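Local structure of uncharacterized conserved (Bdellovibrio bacteriovorus, 7O21) at residues A28-Q32 and R190-S195; E35-F39 and V263-Q267; P89-L95 and T171-D177. The protein probably acts as an L,D-carboxypeptidase of the YkuD family that edits peptidoglycan, an activity linked to the curved shape of this predatory bacterium. All coordinates share one frame; numbering follows the deposited sequence. Where two conformers were deposited one is given.

Contact 1: A28-Q32 and R190-S195; sequences ASLLQ and RRQDLS
The edge strand 30-32 of the antiparallel sheet in the NTF2-like part meets the long helix 184-206 through Leu31, Gln32, Arg190, Arg191 and Leu194. The short axes approach to 8.1 Å and are inclined by 64°. Leu31 is the apolar centre. Its two methyls split over the helix. CD1 reaches the branch of Leu194, 3.9 Å from Leu194 CG, and CD2 lies 3.7 Å from Arg190 CB. Leu31 crosses both side chains at about a right angle. Leu31 and Gln32 form a classic beta bulge opposite Ile254, and both point to the helix.

Gln32 CG is anti to the backbone N (chi1 -163°), and its extended chain carries the amide over to Arg191. Arg191 bends at chi3 and lays its CD against Leu31 O. Arg191 NH1 then donates to Gln32 OE1 at 3.2 Å. The bond is bent, and the oxygen sits well out of the guanidinium plane. Asp188 forms a salt bridge with the same arginine, and the amide NE2 of Gln32 is bonded to Pro252 O. A water joins this NE2 to Ser195 OG.

At the other end, Arg190 runs out extended past Ala28, with Arg190 NH1 3.4 Å from Ala28 CB. A second water lies in the plane of this guanidinium and links NH1 to Ala28 O. Arg190 also has a salt bridge to Glu186. The chemistry implies an apolar centre around Leu31 with an arginine at each end, whose charges are met mainly by acids of their own helix, while amide and waters make the polar crossings.

Contact 2: E35-F39 and V263-Q267; sequences ETEAF and VKTLQ
Phe39 and Lys264, both buried, make the closely fitted part of this contact. The extended lysine chain brings Lys264 CE over one face of the ring, 4.0 Å from the centroid of the Phe39 ring and 16° off the normal. This is a CH-pi contact. Lys264 NZ lies over the same face, 4.8 Å from the centroid of the Phe39 ring, in a cation-pi interaction. The ammonium group also has a long, weak ion pair with Glu170. The opposite face of the ring is covered from within its own segment. Thr36 CG2 sits 3.7 Å above the plane of the Phe39 ring, over its centre. The phenyl group is therefore held between a lysine methylene and a threonine methyl.

The ring edge meets the strand backbone. Phe39 CE2 is 3.9 Å from Thr265 C and equally close to Leu266 N. Phe39 CG stands beside the backbone N (chi1 -54°), which turns the ring toward the strand. Val279 and Tyr253 also touch this ring.

Residues 36-39 form a type I beta turn, closed by Phe39 N to Thr36 O. It lies in the loop leading from strand 30-32 to strand 42-47. Strand 260-270 is the middle strand of the five-stranded antiparallel sheet of the NTF2-like part, so the turn packs on that sheet.

The ring is thus packed on two faces and an edge, whereas Thr36 and Leu266 are partly exposed and less enclosed. They meet at one close touch, Thr36 OG1 to Leu266 CB at 3.5 Å. The same OG1 bonds to Ser250 OG, which also holds Leu266 N. The methyls Thr36 CG2 and Leu266 CD2 are 4.1 Å apart. No hydrogen bond joins the two segments directly. On this more open side Leu266 leans on Phe301.

Contact 3: P89-L95 and T171-D177; sequences PEGIYFL and TPILIFD
Glu90 holds CG between its backbone N and carbonyl carbon (chi1 67°), and its extended chain then carries the carboxylate to Asp177. Glu90 OE1 accepts from Asp177 N at 2.9 Å, in a nearly straight bond that comes from above the carboxylate plane. The two carboxylates stack, their planes 15° apart. Glu90 OE1 and Asp177 OD1 are only 3.7 Å apart. A salt bridge from Lys48 to Asp177 OD1 probably eases this repulsion.

Beyond this end the strands pair antiparallel. Gly91 with Ile175 and Tyr93 with Ile173 are hydrogen-bonded pairs. Ile92 with Leu174 and Phe94 with Pro172 are non-hydrogen-bonded pairs. Leu95 N to Thr171 O extends the ladder. At the backbone angles of Gly91 a CB would press on the carbonyl O of Glu90 and run into the Tyr93 hydroxyl. This hydroxyl is bonded to Asp123.

On one face, Ile92 and Leu174 lie side by side, with Ile92 CG2 3.5 Å from Leu174 CD2. Ile92 CG1 meets the edge of the Phe176 ring. Phe94 was modelled in two conformers, and in one of them its ring touches Pro172. This face turns to strand 246-257 of the NTF2-like part, through Val255 and Tyr253. On the other face, Ile173 CG2 fits between Tyr93 CB and Leu95 CD2, 3.8 Å from each.

Strand 172-176 also pairs with strand 42-47. The ladder thus belongs to the mixed sheet of the YkuD catalytic domain. The side chain of Ile175 comes within about 8 Å of that of Cys151, the predicted nucleophile.

From the N terminus, the chain first gives residues 28-32 to contact 1 and, a few residues on, 35-39 to contact 2. It then enters the catalytic domain, where 89-95 and 171-177 close contact 3. Helix 184-206 next closes contact 1, and strand 260-270 closes contact 2. Contact 3 is nested inside both outer loops, and these two cross. Contacts 1 and 2 thus tie the N-terminal segment to the helix and sheet of the NTF2-like part, while contact 3 is internal to the YkuD sheet. Ser29 on Phe176 and Leu30 on Leu174 join contacts 1 and 3. In the conformer given, Lys264 of contact 2 also touches Phe94 of contact 3.

Contact 1: A28-Q32 and R190-S195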
loop_
_atom_site.group_PDB
_atom_site.type_symbol
_atom_site.label_atom_id
_atom_site.label_comp_id
_atom_site.label_asym_id
_atom_site.label_seq_id
_atom_site.Cartn_x
_atom_site.Cartn_y
_atom_site.Cartn_z
ATOM N N ALA A 28 -16.766 -14.622 -18.851
ATOM C CA ALA A 28 -16.318 -15.875 -18.249
ATOM C C ALA A 28 -15.423 -15.644 -17.039
ATOM O O ALA A 28 -15.350 -16.506 -16.154
ATOM C CB ALA A 28 -15.583 -16.729 -19.285
ATOM N N SER A 29 -14.719 -14.520 -16.991
ATOM C CA SER A 29 -13.711 -14.313 -15.959
ATOM C C SER A 29 -14.266 -13.749 -14.658
ATOM O O SER A 29 -13.592 -13.857 -13.624
ATOM C CB SER A 29 -12.563 -13.439 -16.467
ATOM O OG SER A 29 -11.907 -14.058 -17.578
ATOM N N LEU A 30 -15.449 -13.137 -14.674
ATOM C CA LEU A 30 -16.048 -12.598 -13.458
ATOM C C LEU A 30 -17.117 -13.589 -13.032
ATOM O O LEU A 30 -18.227 -13.596 -13.575
ATOM C CB LEU A 30 -16.637 -11.215 -13.707
ATOM C CG LEU A 30 -17.435 -10.632 -12.540
ATOM C CD1 LEU A 30 -16.581 -10.501 -11.276
ATOM C CD2 LEU A 30 -18.013 -9.265 -12.922
ATOM N N LEU A 31 -16.773 -14.448 -12.070
ATOM C CA LEU A 31 -17.655 -15.555 -11.724
ATOM C C LEU A 31 -18.629 -15.253 -10.591
ATOM O O LEU A 31 -19.730 -15.805 -10.582
ATOM C CB LEU A 31 -16.841 -16.818 -11.416
ATOM C CG LEU A 31 -16.143 -17.381 -12.662
ATOM C CD1 LEU A 31 -15.213 -18.515 -12.277
ATOM C CD2 LEU A 31 -17.164 -17.847 -13.692
ATOM N N GLN A 32 -18.260 -14.411 -9.627
ATOM C CA GLN A 32 -19.144 -14.138 -8.498
ATOM C C GLN A 32 -18.686 -12.847 -7.835
ATOM O O GLN A 32 -17.494 -12.535 -7.830
ATOM C CB GLN A 32 -19.075 -15.282 -7.473
ATOM C CG GLN A 32 -20.230 -15.312 -6.473
ATOM C CD GLN A 32 -20.327 -16.649 -5.770
ATOM O OE1 GLN A 32 -21.215 -17.453 -6.060
ATOM N NE2 GLN A 32 -19.395 -16.908 -4.869
ATOM N N ARG A 190 -19.025 -22.809 -14.611
ATOM C CA ARG A 190 -17.708 -22.340 -14.188
ATOM C C ARG A 190 -17.735 -21.802 -12.765
ATOM O O ARG A 190 -16.816 -22.067 -11.979
ATOM C CB ARG A 190 -17.201 -21.272 -15.153
ATOM C CG ARG A 190 -17.009 -21.790 -16.561
ATOM C CD ARG A 190 -16.241 -20.805 -17.405
ATOM N NE ARG A 190 -16.183 -21.239 -18.794
ATOM C CZ ARG A 190 -15.289 -20.801 -19.672
ATOM N NH1 ARG A 190 -14.369 -19.917 -19.302
ATOM N NH2 ARG A 190 -15.319 -21.248 -20.917
ATOM N N ARG A 191 -18.772 -21.035 -12.421
ATOM C CA ARG A 191 -18.879 -20.519 -11.060
ATOM C C ARG A 191 -18.944 -21.656 -10.047
ATOM O O ARG A 191 -18.251 -21.629 -9.027
ATOM C CB ARG A 191 -20.096 -19.599 -10.934
ATOM C CG ARG A 191 -20.223 -18.913 -9.576
ATOM C CD ARG A 191 -21.577 -18.216 -9.388
ATOM N NE ARG A 191 -22.699 -19.149 -9.493
ATOM C CZ ARG A 191 -23.043 -20.013 -8.544
ATOM N NH1 ARG A 191 -22.359 -20.063 -7.405
ATOM N NH2 ARG A 191 -24.071 -20.829 -8.731
ATOM N N GLN A 192 -19.761 -22.680 -10.321
ATOM C CA GLN A 192 -19.864 -23.810 -9.399
ATOM C C GLN A 192 -18.546 -24.561 -9.301
ATOM O O GLN A 192 -18.172 -25.026 -8.218
ATOM C CB GLN A 192 -20.971 -24.758 -9.857
ATOM C CG GLN A 192 -22.364 -24.180 -9.778
ATOM C CD GLN A 192 -23.405 -25.129 -10.343
ATOM O OE1 GLN A 192 -23.087 -26.251 -10.751
ATOM N NE2 GLN A 192 -24.652 -24.680 -10.383
ATOM N N ASP A 193 -17.838 -24.708 -10.423
ATOM C CA ASP A 193 -16.554 -25.398 -10.404
ATOM C C ASP A 193 -15.595 -24.710 -9.446
ATOM O O ASP A 193 -14.938 -25.358 -8.623
ATOM C CB ASP A 193 -15.959 -25.431 -11.811
ATOM C CG ASP A 193 -16.609 -26.470 -12.700
ATOM O OD1 ASP A 193 -17.374 -27.316 -12.187
ATOM O OD2 ASP A 193 -16.336 -26.431 -13.913
ATOM N N LEU A 194 -15.506 -23.382 -9.537
ATOM C CA LEU A 194 -14.581 -22.661 -8.668
ATOM C C LEU A 194 -15.103 -22.608 -7.234
ATOM O O LEU A 194 -14.317 -22.658 -6.280
ATOM C CB LEU A 194 -14.313 -21.264 -9.238
ATOM C CG LEU A 194 -13.224 -21.237 -10.318
ATOM C CD1 LEU A 194 -11.896 -21.770 -9.778
ATOM C CD2 LEU A 194 -13.646 -22.018 -11.556
ATOM N N SER A 195 -16.424 -22.504 -7.058
ATOM C CA SER A 195 -16.992 -22.583 -5.713
ATOM C C SER A 195 -16.636 -23.902 -5.044
ATOM O O SER A 195 -16.338 -23.938 -3.846
ATOM C CB SER A 195 -18.510 -22.411 -5.749
ATOM O OG SER A 195 -18.866 -21.106 -6.155
HETATM O O HOH W 1 -13.862 -18.678 -16.390
HETATM O O HOH W 2 -18.936 -19.547 -3.764
#

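Contact 2: E35-F39 and V263-Q267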
loop_
_atom_site.group_PDB
_atom_site.type_symbol
_atom_site.label_atom_id
_atom_site.label_comp_id
_atom_site.label_asym_id
_atom_site.label_seq_id
_atom_site.Cartn_x
_atom_site.Cartn_y
_atom_site.Cartn_z
ATOM N N GLU A 35 -21.010 -11.242 -1.290
ATOM C CA GLU A 35 -22.203 -10.741 -0.606
ATOM C C GLU A 35 -21.870 -9.746 0.504
ATOM O O GLU A 35 -22.787 -9.097 1.035
ATOM C CB GLU A 35 -22.999 -11.893 0.007
ATOM C CG GLU A 35 -22.299 -12.518 1.212
ATOM C CD GLU A 35 -23.066 -13.702 1.784
ATOM O OE1 GLU A 35 -24.313 -13.648 1.804
ATOM O OE2 GLU A 35 -22.434 -14.695 2.201
ATOM N N THR A 36 -20.601 -9.610 0.880
ATOM C CA THR A 36 -20.231 -8.814 2.048
ATOM C C THR A 36 -20.365 -7.317 1.740
ATOM O O THR A 36 -19.684 -6.789 0.857
ATOM C CB THR A 36 -18.809 -9.182 2.482
ATOM O OG1 THR A 36 -18.796 -10.533 2.962
ATOM C CG2 THR A 36 -18.310 -8.260 3.579
ATOM N N GLU A 37 -21.235 -6.625 2.477
ATOM C CA GLU A 37 -21.535 -5.233 2.153
ATOM C C GLU A 37 -20.388 -4.276 2.476
ATOM O O GLU A 37 -20.375 -3.152 1.961
ATOM C CB GLU A 37 -22.890 -4.829 2.764
ATOM C CG GLU A 37 -23.978 -5.724 2.201
ATOM C CD GLU A 37 -25.389 -5.428 2.676
ATOM O OE1 GLU A 37 -25.614 -4.446 3.409
ATOM O OE2 GLU A 37 -26.289 -6.213 2.306
ATOM N N ALA A 38 -19.423 -4.692 3.299
ATOM C CA ALA A 38 -18.225 -3.891 3.504
ATOM C C ALA A 38 -17.368 -3.825 2.250
ATOM O O ALA A 38 -16.531 -2.922 2.134
ATOM C CB ALA A 38 -17.407 -4.467 4.661
ATOM N N PHE A 39 -17.574 -4.744 1.306
ATOM C CA PHE A 39 -16.863 -4.699 0.032
ATOM C C PHE A 39 -17.764 -3.969 -0.955
ATOM O O PHE A 39 -18.619 -3.186 -0.533
ATOM C CB PHE A 39 -16.550 -6.112 -0.480
ATOM C CG PHE A 39 -15.811 -6.988 0.523
ATOM C CD1 PHE A 39 -14.953 -6.446 1.469
ATOM C CD2 PHE A 39 -15.991 -8.361 0.501
ATOM C CE1 PHE A 39 -14.287 -7.281 2.387
ATOM C CE2 PHE A 39 -15.333 -9.197 1.400
ATOM C CZ PHE A 39 -14.487 -8.659 2.335
ATOM N N VAL A 263 -9.731 -14.929 -5.099
ATOM C CA VAL A 263 -10.911 -15.147 -4.272
ATOM C C VAL A 263 -10.802 -14.220 -3.072
ATOM O O VAL A 263 -9.758 -14.173 -2.420
ATOM C CB VAL A 263 -11.008 -16.616 -3.814
ATOM C CG1 VAL A 263 -12.208 -16.826 -2.930
ATOM C CG2 VAL A 263 -11.104 -17.534 -5.035
ATOM N N LYS A 264 -11.864 -13.452 -2.794
ATOM C CA LYS A 264 -11.876 -12.574 -1.624
ATOM C C LYS A 264 -13.176 -12.784 -0.863
ATOM O O LYS A 264 -14.257 -12.826 -1.468
ATOM C CB LYS A 264 -11.726 -11.108 -2.050
ATOM C CG LYS A 264 -11.702 -10.114 -0.895
ATOM C CD LYS A 264 -11.576 -8.699 -1.445
ATOM C CE LYS A 264 -11.543 -7.641 -0.346
ATOM N NZ LYS A 264 -11.209 -6.284 -0.917
ATOM N N THR A 265 -13.065 -12.937 0.459
ATOM C CA THR A 265 -14.201 -13.299 1.298
ATOM C C THR A 265 -14.024 -12.683 2.683
ATOM O O THR A 265 -12.923 -12.294 3.068
ATOM C CB THR A 265 -14.321 -14.829 1.389
ATOM O OG1 THR A 265 -15.425 -15.195 2.226
ATOM C CG2 THR A 265 -13.065 -15.433 1.973
ATOM N N LEU A 266 -15.137 -12.540 3.404
ATOM C CA LEU A 266 -15.101 -12.274 4.840
ATOM C C LEU A 266 -15.061 -13.616 5.571
ATOM O O LEU A 266 -15.954 -14.456 5.403
ATOM C CB LEU A 266 -16.317 -11.452 5.267
ATOM C CG LEU A 266 -16.305 -10.967 6.724
ATOM C CD1 LEU A 266 -15.151 -10.009 6.964
ATOM C CD2 LEU A 266 -17.612 -10.261 7.052
ATOM N N GLN A 267 -14.006 -13.831 6.347
ATOM C CA GLN A 267 -13.722 -15.120 6.965
ATOM C C GLN A 267 -13.912 -15.043 8.471
ATOM O O GLN A 267 -13.391 -14.133 9.119
ATOM C CB GLN A 267 -12.277 -15.500 6.665
ATOM C CG GLN A 267 -11.757 -16.726 7.415
ATOM C CD GLN A 267 -10.253 -16.881 7.253
ATOM O OE1 GLN A 267 -9.778 -17.288 6.197
ATOM N NE2 GLN A 267 -9.500 -16.504 8.273
#

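Contact 3: P89-L95 and T171-D177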
loop_
_atom_site.group_PDB
_atom_site.type_symbol
_atom_site.label_atom_id
_atom_site.label_comp_id
_atom_site.label_asym_id
_atom_site.label_seq_id
_atom_site.Cartn_x
_atom_site.Cartn_y
_atom_site.Cartn_z
ATOM N N PRO A 89 -0.503 -3.419 -19.444
ATOM C CA PRO A 89 -0.842 -4.404 -18.414
ATOM C C PRO A 89 -2.317 -4.776 -18.409
ATOM O O PRO A 89 -3.196 -3.961 -18.693
ATOM C CB PRO A 89 -0.443 -3.707 -17.108
ATOM C CG PRO A 89 0.610 -2.730 -17.512
ATOM C CD PRO A 89 0.194 -2.251 -18.880
ATOM N N GLU A 90 -2.578 -6.035 -18.087
ATOM C CA GLU A 90 -3.921 -6.517 -17.832
ATOM C C GLU A 90 -3.910 -7.229 -16.490
ATOM O O GLU A 90 -2.884 -7.784 -16.072
ATOM C CB GLU A 90 -4.446 -7.427 -18.961
ATOM C CG GLU A 90 -3.721 -8.747 -19.110
ATOM C CD GLU A 90 -4.289 -9.615 -20.234
ATOM O OE1 GLU A 90 -5.506 -9.541 -20.501
ATOM O OE2 GLU A 90 -3.520 -10.387 -20.842
ATOM N N GLY A 91 -5.037 -7.198 -15.796
ATOM C CA GLY A 91 -5.085 -7.854 -14.508
ATOM C C GLY A 91 -6.329 -7.513 -13.715
ATOM O O GLY A 91 -7.300 -6.941 -14.235
ATOM N N ILE A 92 -6.265 -7.883 -12.441
ATOM C CA ILE A 92 -7.396 -7.881 -11.533
ATOM C C ILE A 92 -7.048 -6.888 -10.437
ATOM O O ILE A 92 -6.227 -7.199 -9.561
ATOM C CB ILE A 92 -7.628 -9.284 -10.943
ATOM C CG1 ILE A 92 -7.818 -10.336 -12.048
ATOM C CG2 ILE A 92 -8.825 -9.286 -10.008
ATOM C CD1 ILE A 92 -7.639 -11.784 -11.547
ATOM N N TYR A 93 -7.665 -5.705 -10.476
ATOM C CA TYR A 93 -7.267 -4.596 -9.618
ATOM C C TYR A 93 -8.444 -4.082 -8.800
ATOM O O TYR A 93 -9.583 -4.518 -8.947
ATOM C CB TYR A 93 -6.666 -3.455 -10.460
ATOM C CG TYR A 93 -5.473 -3.964 -11.216
ATOM C CD1 TYR A 93 -4.288 -4.254 -10.550
ATOM C CD2 TYR A 93 -5.558 -4.256 -12.568
ATOM C CE1 TYR A 93 -3.214 -4.778 -11.219
ATOM C CE2 TYR A 93 -4.474 -4.779 -13.249
ATOM C CZ TYR A 93 -3.309 -5.038 -12.564
ATOM O OH TYR A 93 -2.229 -5.579 -13.229
ATOM N N PHE A 94 -8.148 -3.180 -7.872
ATOM C CA PHE A 94 -9.144 -2.517 -6.993
ATOM C C PHE A 94 -8.871 -1.007 -7.075
ATOM O O PHE A 94 -7.726 -0.617 -7.183
ATOM C CB PHE A 94 -9.031 -3.025 -5.543
ATOM C CG PHE A 94 -9.482 -4.452 -5.302
ATOM C CD1 PHE A 94 -8.670 -5.533 -5.612
ATOM C CD2 PHE A 94 -10.740 -4.730 -4.784
ATOM C CE1 PHE A 94 -9.117 -6.835 -5.427
ATOM C CE2 PHE A 94 -11.178 -6.029 -4.597
ATOM C CZ PHE A 94 -10.354 -7.076 -4.910
ATOM N N LEU A 95 -9.914 -0.194 -7.096
ATOM C CA LEU A 95 -9.764 1.256 -7.115
ATOM C C LEU A 95 -9.520 1.778 -5.704
ATOM O O LEU A 95 -10.207 1.375 -4.759
ATOM C CB LEU A 95 -11.015 1.888 -7.713
ATOM C CG LEU A 95 -11.225 1.420 -9.162
ATOM C CD1 LEU A 95 -12.675 1.565 -9.579
ATOM C CD2 LEU A 95 -10.286 2.168 -10.103
ATOM N N THR A 171 -13.972 -1.322 -4.754
ATOM C CA THR A 171 -14.528 -1.710 -6.060
ATOM C C THR A 171 -13.453 -2.291 -6.978
ATOM O O THR A 171 -12.477 -1.595 -7.297
ATOM C CB THR A 171 -15.219 -0.519 -6.728
ATOM O OG1 THR A 171 -16.339 -0.130 -5.924
ATOM C CG2 THR A 171 -15.720 -0.894 -8.137
ATOM N N PRO A 172 -13.614 -3.516 -7.473
ATOM C CA PRO A 172 -12.657 -4.051 -8.452
ATOM C C PRO A 172 -12.761 -3.347 -9.790
ATOM O O PRO A 172 -13.842 -2.938 -10.224
ATOM C CB PRO A 172 -13.091 -5.515 -8.619
ATOM C CG PRO A 172 -13.910 -5.833 -7.408
ATOM C CD PRO A 172 -14.584 -4.532 -7.025
ATOM N N ILE A 173 -11.620 -3.238 -10.460
ATOM C CA ILE A 173 -11.576 -2.938 -11.885
ATOM C C ILE A 173 -10.780 -4.049 -12.552
ATOM O O ILE A 173 -9.631 -4.322 -12.177
ATOM C CB ILE A 173 -11.025 -1.531 -12.182
ATOM C CG1 ILE A 173 -11.060 -1.266 -13.678
ATOM C CG2 ILE A 173 -9.610 -1.321 -11.581
ATOM C CD1 ILE A 173 -10.893 0.207 -14.038
ATOM N N LEU A 174 -11.420 -4.745 -13.485
ATOM C CA LEU A 174 -10.822 -5.859 -14.206
ATOM C C LEU A 174 -10.437 -5.332 -15.577
ATOM O O LEU A 174 -11.302 -4.871 -16.327
ATOM C CB LEU A 174 -11.828 -6.994 -14.356
ATOM C CG LEU A 174 -12.426 -7.556 -13.062
ATOM C CD1 LEU A 174 -13.360 -8.741 -13.358
ATOM C CD2 LEU A 174 -11.344 -7.934 -12.067
ATOM N N ILE A 175 -9.149 -5.366 -15.889
ATOM C CA ILE A 175 -8.617 -4.749 -17.096
ATOM C C ILE A 175 -8.085 -5.883 -17.960
ATOM O O ILE A 175 -7.005 -6.419 -17.702
ATOM C CB ILE A 175 -7.540 -3.702 -16.776
ATOM C CG1 ILE A 175 -8.113 -2.597 -15.857
ATOM C CG2 ILE A 175 -6.981 -3.089 -18.076
ATOM C CD1 ILE A 175 -7.078 -1.617 -15.303
ATOM N N PHE A 176 -8.840 -6.274 -18.986
ATOM C CA PHE A 176 -8.545 -7.485 -19.746
ATOM C C PHE A 176 -8.372 -7.126 -21.213
ATOM O O PHE A 176 -9.178 -6.370 -21.766
ATOM C CB PHE A 176 -9.687 -8.495 -19.597
ATOM C CG PHE A 176 -9.881 -9.024 -18.179
ATOM C CD1 PHE A 176 -8.844 -9.001 -17.256
ATOM C CD2 PHE A 176 -11.104 -9.557 -17.794
ATOM C CE1 PHE A 176 -9.021 -9.514 -15.960
ATOM C CE2 PHE A 176 -11.292 -10.070 -16.504
ATOM C CZ PHE A 176 -10.248 -10.040 -15.586
ATOM N N ASP A 177 -7.312 -7.665 -21.836
ATOM C CA ASP A 177 -7.100 -7.460 -23.267
ATOM C C ASP A 177 -8.266 -8.023 -24.062
ATOM O O ASP A 177 -8.686 -7.439 -25.072
ATOM C CB ASP A 177 -5.802 -8.142 -23.722
ATOM C CG ASP A 177 -4.547 -7.450 -23.212
ATOM O OD1 ASP A 177 -4.648 -6.488 -22.425
ATOM O OD2 ASP A 177 -3.440 -7.878 -23.597
#